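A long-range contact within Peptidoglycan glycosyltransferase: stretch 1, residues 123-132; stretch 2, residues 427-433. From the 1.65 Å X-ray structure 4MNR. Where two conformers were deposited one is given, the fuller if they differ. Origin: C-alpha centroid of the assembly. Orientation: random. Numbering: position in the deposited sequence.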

# COMPACT_ATOMS: atom_id res chain seq x y z
N ASP A 123 8.20 5.84 12.23
CA ASP A 123 8.41 7.23 12.63
C ASP A 123 7.54 8.19 11.81
O ASP A 123 7.07 9.21 12.32
N ALA A 124 7.34 7.85 10.54
CA ALA A 124 6.51 8.65 9.63
C ALA A 124 5.07 8.68 10.12
O ALA A 124 4.38 9.69 9.99
N LEU A 125 4.63 7.57 10.73
CA LEU A 125 3.26 7.43 11.19
C LEU A 125 3.05 7.80 12.65
O LEU A 125 1.92 7.77 13.14
N ALA A 126 4.13 8.13 13.36
CA ALA A 126 4.04 8.32 14.81
C ALA A 126 3.02 9.41 15.20
O ALA A 126 3.09 10.53 14.71
N GLY A 127 2.07 9.05 16.05
CA GLY A 127 1.06 10.00 16.50
C GLY A 127 -0.09 10.16 15.52
O GLY A 127 -0.99 10.97 15.74
N ARG A 128 -0.07 9.36 14.46
CA ARG A 128 -1.10 9.41 13.43
C ARG A 128 -1.83 8.08 13.34
O ARG A 128 -1.47 7.11 14.00
N LYS A 129 -2.87 8.06 12.52
CA LYS A 129 -3.54 6.84 12.12
C LYS A 129 -3.21 6.62 10.64
O LYS A 129 -3.33 7.53 9.82
N GLY A 130 -2.79 5.41 10.30
CA GLY A 130 -2.50 5.13 8.90
C GLY A 130 -1.57 3.95 8.72
O GLY A 130 -1.45 3.10 9.61
N ALA A 131 -0.90 3.89 7.58
CA ALA A 131 -0.06 2.75 7.28
C ALA A 131 0.97 3.07 6.23
O ALA A 131 0.78 3.99 5.43
N CYS A 132 2.04 2.29 6.22
CA CYS A 132 3.12 2.48 5.26
C CYS A 132 3.69 1.14 4.84
O CYS A 132 3.95 0.29 5.69
N VAL A 427 7.50 3.14 -2.16
CA VAL A 427 6.83 3.39 -0.88
C VAL A 427 5.37 3.81 -1.10
O VAL A 427 5.08 4.64 -1.97
N ALA A 428 4.45 3.24 -0.32
CA ALA A 428 3.04 3.66 -0.31
C ALA A 428 2.71 4.02 1.13
O ALA A 428 3.04 3.26 2.05
N ILE A 429 2.10 5.17 1.32
CA ILE A 429 1.77 5.61 2.68
C ILE A 429 0.42 6.29 2.66
O ILE A 429 0.09 7.02 1.71
N VAL A 430 -0.39 6.02 3.67
CA VAL A 430 -1.63 6.78 3.86
C VAL A 430 -1.64 7.33 5.28
O VAL A 430 -1.32 6.62 6.25
N ILE A 431 -1.94 8.61 5.40
CA ILE A 431 -2.14 9.23 6.71
C ILE A 431 -3.61 9.61 6.82
O ILE A 431 -4.08 10.51 6.12
N GLU A 432 -4.35 8.95 7.71
CA GLU A 432 -5.77 9.27 7.85
C GLU A 432 -6.00 10.67 8.44
O GLU A 432 -5.30 11.09 9.37
N ASP A 433 -6.99 11.37 7.89
CA ASP A 433 -7.34 12.71 8.39
C ASP A 433 -6.13 13.63 8.43
O ASP A 433 -5.93 14.37 9.40

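Two antiparallel neighbouring strands pair here through backbone hydrogen bonds, and a small apolar cluster on one face ties Ala124 and Leu125 to Ile429 and Ile431. Ala131 and Val430 bond reciprocally (Ala131 N to Val430 O, 3.1 Å; Val430 N to Ala131 O, 2.9 Å), and Glu432 N extends the ladder to Lys129 O at 2.7 Å.

Cys132, Ile429 and Ile431 share one face. Ile429 (chi1 t, chi2 t) brings CD1 to 4.0 Å from Ala124 CB, a methyl that points toward the second stretch. Leu125 (m, t) reaches in with CD2, 3.6 Å from Ile431 CD1; Ile431 is m, m. Gly130 pairs with Ile431 across the strands; a CB there would point to this same face and clash, 2.1 Å from Val430 O, and the backbone angles by themselves call for glycine. Cys132, chi1 t, rests SG 3.8 Å from Val427 CG1. On the other face, Ala131 CB meets Val430 CG1 (chi1 p) loosely at 4.4 Å.

At the partly exposed end, Arg128 (chi1 m) serves both surroundings: CD packs 3.7 Å from Ile431 CG2, while one water accepts from Arg128 NH1 at 2.8 Å and donates a weak bond to Glu432 O at 3.4 Å. A second joins backbone atoms, Lys129 N (2.9 Å) and Glu432 O (2.6 Å). Lys129 (chi1 t) starts toward the second stretch but its end leads away; its CG lies 3.6 Å from OE2 of Glu432 (m, t), which points toward the first stretch at CB and has OE2 hydrogen-bonded elsewhere in the structure.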

# COMPACT_ATOMS: atom_id res chain seq x y z
CB ASP A 123 9.88 7.64 12.50
CG ASP A 123 10.78 6.97 13.54
OD1 ASP A 123 10.27 6.41 14.54
OD2 ASP A 123 12.01 7.02 13.36
CB ALA A 124 6.58 8.10 8.22
CB LEU A 125 2.81 5.97 11.03
CG LEU A 125 2.86 5.40 9.61
CD1 LEU A 125 2.59 3.90 9.66
CD2 LEU A 125 1.85 6.11 8.76
CB ALA A 126 5.41 8.64 15.39
CB ARG A 128 -0.47 9.66 12.07
CG ARG A 128 0.59 10.73 12.04
CD ARG A 128 0.03 11.97 11.43
NE ARG A 128 0.99 13.07 11.35
CZ ARG A 128 0.69 14.25 10.83
NH1 ARG A 128 -0.53 14.44 10.35
NH2 ARG A 128 1.59 15.22 10.78
CB LYS A 129 -5.03 7.03 12.29
CG LYS A 129 -5.82 5.76 12.45
CD LYS A 129 -7.02 6.03 13.34
CE LYS A 129 -6.56 6.57 14.68
NZ LYS A 129 -7.67 6.66 15.67
CB ALA A 131 -0.92 1.58 6.80
CB CYS A 132 4.19 3.36 5.88
SG CYS A 132 5.62 3.65 4.79
CB VAL A 427 7.54 4.49 -0.05
CG1 VAL A 427 6.83 4.68 1.29
CG2 VAL A 427 9.00 4.14 0.18
CB ALA A 428 2.12 2.53 -0.79
CB ILE A 429 2.87 6.55 3.25
CG1 ILE A 429 2.54 6.98 4.68
CG2 ILE A 429 3.04 7.77 2.38
CD1 ILE A 429 3.76 7.61 5.40
CB VAL A 430 -2.91 5.95 3.59
CG1 VAL A 430 -2.98 4.73 4.51
CG2 VAL A 430 -4.16 6.86 3.76
CB ILE A 431 -1.31 10.53 6.84
CG1 ILE A 431 0.17 10.26 6.59
CG2 ILE A 431 -1.53 11.15 8.23
CD1 ILE A 431 0.82 9.38 7.60
CB GLU A 432 -6.48 8.23 8.71
CG GLU A 432 -6.44 6.82 8.13
CD GLU A 432 -7.08 5.79 9.04
OE1 GLU A 432 -8.11 6.10 9.69
OE2 GLU A 432 -6.54 4.67 9.12
CB ASP A 433 -7.97 12.61 9.78
CG ASP A 433 -9.07 11.58 9.84
OD1 ASP A 433 -9.99 11.66 9.00
OD2 ASP A 433 -9.00 10.67 10.69
O HOH W 1 -2.94 13.03 10.77
O HOH W 2 -3.90 10.58 11.47